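Local coordinates for protein acetate CoA-transferase subunit beta (Escherichia coli DH5[alpha], PDB 5DBN) that transfers coenzyme A from acetyl-CoA to short-chain fatty acids such as acetoacetate and butanoate through a covalent enzyme-CoA intermediate, at residues Ala95-Gly100 / Ile136-His141; Ala110-Pro115 / Pro157-His162. All coordinates share one frame; numbering follows the deposited sequence.

How the contacts relate
Following the chain from its N terminus, the four segments alternate: 95-100, 110-115, 136-141, 157-162. Contact 1 joins the first to the third, closing a 35-residue excursion that carries segment 110-115 and helix 125-131 and returns to the central sheet at strand 135-138. Contact 2 joins the second to the fourth across 41 residues that include the whole of strand 135-138, so the two closures cross and neither nests in the other. Contact 1 belongs to the buried core of the central sheet, contact 2 to the loops beside the small sheet and helix 125-131. They meet where Asn111 ND2 probably hydrogen-bonds to Gly99 O, 3.0 Å away.

Contact 1. Residues Ala95-Gly100 / Ile136-His141; sequences ACVLGG and IIAMEH
Cys96, Leu98, Ile136 and Ala138 bind through their backbones as two neighbouring parallel strands in the mixed central sheet of the CoA-transferase fold. Ile136 N donates to Cys96 O (2.8 Å), Leu98 N to Ile136 O, and Ala138 N to Leu98 O (2.9 Å). Ile136 O and Leu98 O also receive CA-H contacts, from Val97 and Ile137.

Side chains alternate between the two faces. On one, Val97 CG2 meets Ile136 CB at 4.2 Å while its CG1, anti to the backbone N (chi1 -173°), turns to Ala138 CB at 4.0 Å. Beta-branched valine and isoleucine suit extended backbone, and the small alanine methyl packs beside valine; helix 3-12 covers this face through Val11 and Ile7. On the other face Ile137 CD1 reaches Leu98 CB at 4.3 Å, and Leu167 of strand 166-168 adjoins Ile137. Leu98 lies about 6 Å, side chain to side chain, from the predicted active-site Glu46.

Beyond the paired residues the chains part. Glycine suits position 100, having no side chain where its backbone runs close to the side chain of Met139 and to Ile137 CG2. There a water accepts from Gly100 N and donates to Ala138 O, the water oxygen lying 2.7 Å from Ala138 O.

Contact 2. Residues Ala110-Pro115 / Pro157-His162; sequences ANWVVP and PLTAQH
Trp112 leans against Thr159, Leu158 and Pro157, joining two largely irregular segments by the edge of its indole. From CB outward the side chain slides past that of Thr159 in the opposite direction: CB and CG pass Thr159 OG1 at a looser distance, and Trp112 CD1 comes to 3.2 Å of Thr159 OG1, which sits at the ring edge. The next atom, NE1, donates a hydrogen bond to Leu158 O, 3.0 Å away with an N-H...O angle of 151°. The carbonyl oxygen lies close to the indole plane, but the donor stands well above the carbonyl plane, 60° out of it. Further round, CZ2 of Trp112 packs on Pro157 CB at 4.3 Å. Tryptophan suits this place because its one N-H serves a backbone oxygen while the hydrocarbon beside it packs on a proline.

Val113 CG1 lies over the centre of the indole and also meets Pro157 CG, the two side chains crossing at about a right angle. Pro115 CG and Pro157 CD meet tip to tip at 3.9 Å. At the other end Thr159 OG1, beside its own backbone N (chi1 -59°), donates to Asn111 OD1; the modelled 2.5 Å between Thr159 OG1 and Asn111 OD1 is very short, and that shortness is doubtful at this resolution. ND2 probably donates to Gly99 O, so asparagine can both accept and donate.

Around this core, Ala110 continues the small sheet by pairing with Gln102 of strand 102-104, Thr159 and Ala160 form a classic beta bulge opposite Leu109 of strand 109-110, and a neighbouring subunit packs on Trp112, whose ring also touches Met126 of helix 125-131.

Contact 1. Residues Ala95-Gly100 / Ile136-His141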
loop_
_atom_site.group_PDB
_atom_site.type_symbol
_atom_site.label_atom_id
_atom_site.label_comp_id
_atom_site.label_asym_id
_atom_site.label_seq_id
_atom_site.Cartn_x
_atom_site.Cartn_y
_atom_site.Cartn_z
ATOM N N ALA B 95 -1.152 7.626 -20.621
ATOM C CA ALA B 95 -0.937 9.010 -21.023
ATOM C C ALA B 95 -1.573 9.991 -20.052
ATOM O O ALA B 95 -2.694 9.784 -19.597
ATOM C CB ALA B 95 -1.486 9.236 -22.417
ATOM N N CYS B 96 -0.844 11.055 -19.731
ATOM C CA CYS B 96 -1.418 12.177 -18.995
ATOM C C CYS B 96 -1.315 13.426 -19.852
ATOM O O CYS B 96 -0.298 13.661 -20.509
ATOM C CB CYS B 96 -0.725 12.392 -17.646
ATOM S SG CYS B 96 0.983 12.961 -17.747
ATOM N N VAL B 97 -2.389 14.204 -19.861
ATOM C CA VAL B 97 -2.419 15.478 -20.562
ATOM C C VAL B 97 -2.547 16.587 -19.525
ATOM O O VAL B 97 -3.550 16.666 -18.816
ATOM C CB VAL B 97 -3.583 15.556 -21.569
ATOM C CG1 VAL B 97 -3.486 16.830 -22.392
ATOM C CG2 VAL B 97 -3.586 14.330 -22.482
ATOM N N LEU B 98 -1.520 17.427 -19.428
ATOM C CA LEU B 98 -1.503 18.509 -18.449
ATOM C C LEU B 98 -1.265 19.857 -19.107
ATOM O O LEU B 98 -0.697 19.940 -20.192
ATOM C CB LEU B 98 -0.421 18.262 -17.396
ATOM C CG LEU B 98 -0.540 16.984 -16.564
ATOM C CD1 LEU B 98 0.614 16.907 -15.585
ATOM C CD2 LEU B 98 -1.876 16.912 -15.832
ATOM N N GLY B 99 -1.697 20.916 -18.432
ATOM C CA GLY B 99 -1.416 22.265 -18.877
ATOM C C GLY B 99 0.028 22.608 -18.578
ATOM O O GLY B 99 0.764 21.796 -18.014
ATOM N N GLY B 100 0.441 23.812 -18.954
ATOM C CA GLY B 100 1.809 24.231 -18.727
ATOM C C GLY B 100 1.980 25.731 -18.651
ATOM O O GLY B 100 1.275 26.489 -19.318
ATOM N N ILE B 136 1.936 14.460 -22.088
ATOM C CA ILE B 136 1.521 15.406 -23.112
ATOM C C ILE B 136 1.199 16.739 -22.461
ATOM O O ILE B 136 0.397 16.807 -21.531
ATOM C CB ILE B 136 0.297 14.906 -23.898
ATOM C CG1 ILE B 136 0.594 13.532 -24.509
ATOM C CG2 ILE B 136 -0.082 15.913 -24.986
ATOM C CD1 ILE B 136 -0.588 12.886 -25.192
ATOM N N ILE B 137 1.845 17.792 -22.946
ATOM C CA ILE B 137 1.585 19.141 -22.466
ATOM C C ILE B 137 0.743 19.896 -23.487
ATOM O O ILE B 137 1.141 20.058 -24.640
ATOM C CB ILE B 137 2.893 19.906 -22.185
ATOM C CG1 ILE B 137 3.758 19.132 -21.184
ATOM C CG2 ILE B 137 2.597 21.310 -21.661
ATOM C CD1 ILE B 137 3.090 18.868 -19.842
ATOM N N ALA B 138 -0.421 20.352 -23.040
ATOM C CA ALA B 138 -1.349 21.112 -23.871
ATOM C C ALA B 138 -1.302 22.555 -23.401
ATOM O O ALA B 138 -1.715 22.870 -22.285
ATOM C CB ALA B 138 -2.752 20.550 -23.769
ATOM N N MET B 139 -0.797 23.433 -24.260
ATOM C CA MET B 139 -0.489 24.791 -23.848
ATOM C C MET B 139 -0.569 25.794 -24.995
ATOM O O MET B 139 -0.286 25.452 -26.137
ATOM C CB MET B 139 0.928 24.774 -23.273
ATOM C CG MET B 139 1.326 25.934 -22.414
ATOM S SD MET B 139 3.036 25.727 -21.868
ATOM C CE MET B 139 3.930 25.986 -23.400
ATOM N N GLU B 140 -0.939 27.037 -24.693
ATOM C CA GLU B 140 -0.841 28.099 -25.688
ATOM C C GLU B 140 0.639 28.388 -25.904
ATOM O O GLU B 140 1.443 28.198 -24.994
ATOM C CB GLU B 140 -1.601 29.354 -25.255
ATOM C CG GLU B 140 -3.109 29.156 -25.159
ATOM C CD GLU B 140 -3.847 30.419 -24.752
ATOM O OE1 GLU B 140 -3.198 31.482 -24.632
ATOM O OE2 GLU B 140 -5.080 30.351 -24.559
ATOM N N HIS B 141 1.009 28.832 -27.099
ATOM C CA HIS B 141 2.422 29.008 -27.409
ATOM C C HIS B 141 3.046 30.117 -26.558
ATOM O O HIS B 141 4.134 29.945 -26.007
ATOM C CB HIS B 141 2.619 29.312 -28.892
ATOM C CG HIS B 141 3.970 28.921 -29.404
ATOM N ND1 HIS B 141 4.205 27.721 -30.039
ATOM C CD2 HIS B 141 5.162 29.561 -29.355
ATOM C CE1 HIS B 141 5.480 27.644 -30.372
ATOM N NE2 HIS B 141 6.085 28.746 -29.966
HETATM O O HOH W 1 -2.042 24.832 -20.533
#

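Contact 2. Residues Ala110-Pro115 / Pro157-His162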
loop_
_atom_site.group_PDB
_atom_site.type_symbol
_atom_site.label_atom_id
_atom_site.label_comp_id
_atom_site.label_asym_id
_atom_site.label_seq_id
_atom_site.Cartn_x
_atom_site.Cartn_y
_atom_site.Cartn_z
ATOM N N ALA B 110 7.262 23.267 -15.869
ATOM C CA ALA B 110 6.792 24.089 -14.763
ATOM C C ALA B 110 5.319 24.406 -14.994
ATOM O O ALA B 110 4.967 25.002 -16.014
ATOM C CB ALA B 110 7.611 25.362 -14.650
ATOM N N ASN B 111 4.454 23.992 -14.070
ATOM C CA ASN B 111 3.018 24.199 -14.249
ATOM C C ASN B 111 2.225 24.145 -12.946
ATOM O O ASN B 111 1.041 23.804 -12.954
ATOM C CB ASN B 111 2.454 23.163 -15.232
ATOM C CG ASN B 111 2.248 21.790 -14.604
ATOM O OD1 ASN B 111 2.928 21.411 -13.654
ATOM N ND2 ASN B 111 1.303 21.036 -15.149
ATOM N N TRP B 112 2.869 24.491 -11.834
ATOM C CA TRP B 112 2.196 24.478 -10.537
ATOM C C TRP B 112 2.388 25.764 -9.740
ATOM O O TRP B 112 1.736 25.956 -8.715
ATOM C CB TRP B 112 2.670 23.282 -9.706
ATOM C CG TRP B 112 4.064 23.394 -9.163
ATOM C CD1 TRP B 112 5.225 23.130 -9.828
ATOM C CD2 TRP B 112 4.442 23.780 -7.836
ATOM N NE1 TRP B 112 6.302 23.331 -8.999
ATOM C CE2 TRP B 112 5.847 23.731 -7.770
ATOM C CE3 TRP B 112 3.727 24.165 -6.698
ATOM C CZ2 TRP B 112 6.553 24.054 -6.613
ATOM C CZ3 TRP B 112 4.430 24.484 -5.550
ATOM C CH2 TRP B 112 5.829 24.427 -5.516
ATOM N N VAL B 113 3.267 26.650 -10.198
ATOM C CA VAL B 113 3.469 27.909 -9.492
ATOM C C VAL B 113 4.113 28.979 -10.368
ATOM O O VAL B 113 5.029 28.705 -11.147
ATOM C CB VAL B 113 4.328 27.698 -8.218
ATOM C CG1 VAL B 113 5.681 27.093 -8.570
ATOM C CG2 VAL B 113 4.498 29.006 -7.449
ATOM N N VAL B 114 3.601 30.200 -10.230
ATOM C CA VAL B 114 4.156 31.378 -10.881
ATOM C C VAL B 114 4.725 32.298 -9.802
ATOM O O VAL B 114 4.011 32.664 -8.868
ATOM C CB VAL B 114 3.096 32.139 -11.708
ATOM C CG1 VAL B 114 3.711 33.360 -12.380
ATOM C CG2 VAL B 114 2.470 31.224 -12.744
ATOM N N PRO B 115 6.011 32.668 -9.913
ATOM C CA PRO B 115 6.559 33.596 -8.916
ATOM C C PRO B 115 5.832 34.937 -8.907
ATOM O O PRO B 115 5.613 35.519 -9.970
ATOM C CB PRO B 115 8.017 33.771 -9.357
ATOM C CG PRO B 115 8.322 32.566 -10.175
ATOM C CD PRO B 115 7.043 32.208 -10.860
ATOM N N PRO B 157 9.528 27.738 -11.022
ATOM C CA PRO B 157 9.804 26.480 -10.317
ATOM C C PRO B 157 9.315 25.249 -11.077
ATOM O O PRO B 157 8.165 25.199 -11.518
ATOM C CB PRO B 157 9.043 26.644 -8.997
ATOM C CG PRO B 157 8.927 28.115 -8.806
ATOM C CD PRO B 157 8.780 28.686 -10.178
ATOM N N LEU B 158 10.193 24.264 -11.227
ATOM C CA LEU B 158 9.879 23.077 -12.009
ATOM C C LEU B 158 8.838 22.193 -11.334
ATOM O O LEU B 158 8.792 22.085 -10.109
ATOM C CB LEU B 158 11.142 22.252 -12.260
ATOM C CG LEU B 158 12.282 22.916 -13.030
ATOM C CD1 LEU B 158 13.423 21.931 -13.222
ATOM C CD2 LEU B 158 11.802 23.438 -14.368
ATOM N N THR B 159 7.993 21.581 -12.154
ATOM C CA THR B 159 7.130 20.498 -11.714
ATOM C C THR B 159 7.950 19.213 -11.727
ATOM O O THR B 159 7.821 18.360 -10.850
ATOM C CB THR B 159 5.896 20.349 -12.622
ATOM O OG1 THR B 159 5.155 21.574 -12.624
ATOM C CG2 THR B 159 5.003 19.213 -12.148
ATOM N N ALA B 160 8.795 19.092 -12.746
ATOM C CA ALA B 160 9.698 17.960 -12.884
ATOM C C ALA B 160 10.775 18.286 -13.907
ATOM O O ALA B 160 10.667 19.273 -14.633
ATOM C CB ALA B 160 8.937 16.718 -13.294
ATOM N N GLN B 161 11.811 17.455 -13.957
ATOM C CA GLN B 161 12.887 17.631 -14.922
ATOM C C GLN B 161 12.904 16.476 -15.918
ATOM O O GLN B 161 12.718 15.317 -15.541
ATOM C CB GLN B 161 14.239 17.737 -14.210
ATOM C CG GLN B 161 14.601 16.527 -13.367
ATOM C CD GLN B 161 15.964 16.661 -12.717
ATOM O OE1 GLN B 161 16.579 17.727 -12.754
ATOM N NE2 GLN B 161 16.448 15.576 -12.122
ATOM N N HIS B 162 13.115 16.809 -17.190
ATOM C CA HIS B 162 13.262 15.817 -18.254
ATOM C C HIS B 162 12.084 14.846 -18.340
ATOM O O HIS B 162 12.283 13.644 -18.516
ATOM C CB HIS B 162 14.555 15.026 -18.046
ATOM C CG HIS B 162 15.723 15.873 -17.642
ATOM N ND1 HIS B 162 16.267 16.835 -18.466
ATOM C CD2 HIS B 162 16.458 15.891 -16.505
ATOM C CE1 HIS B 162 17.281 17.417 -17.849
ATOM N NE2 HIS B 162 17.419 16.862 -16.659
#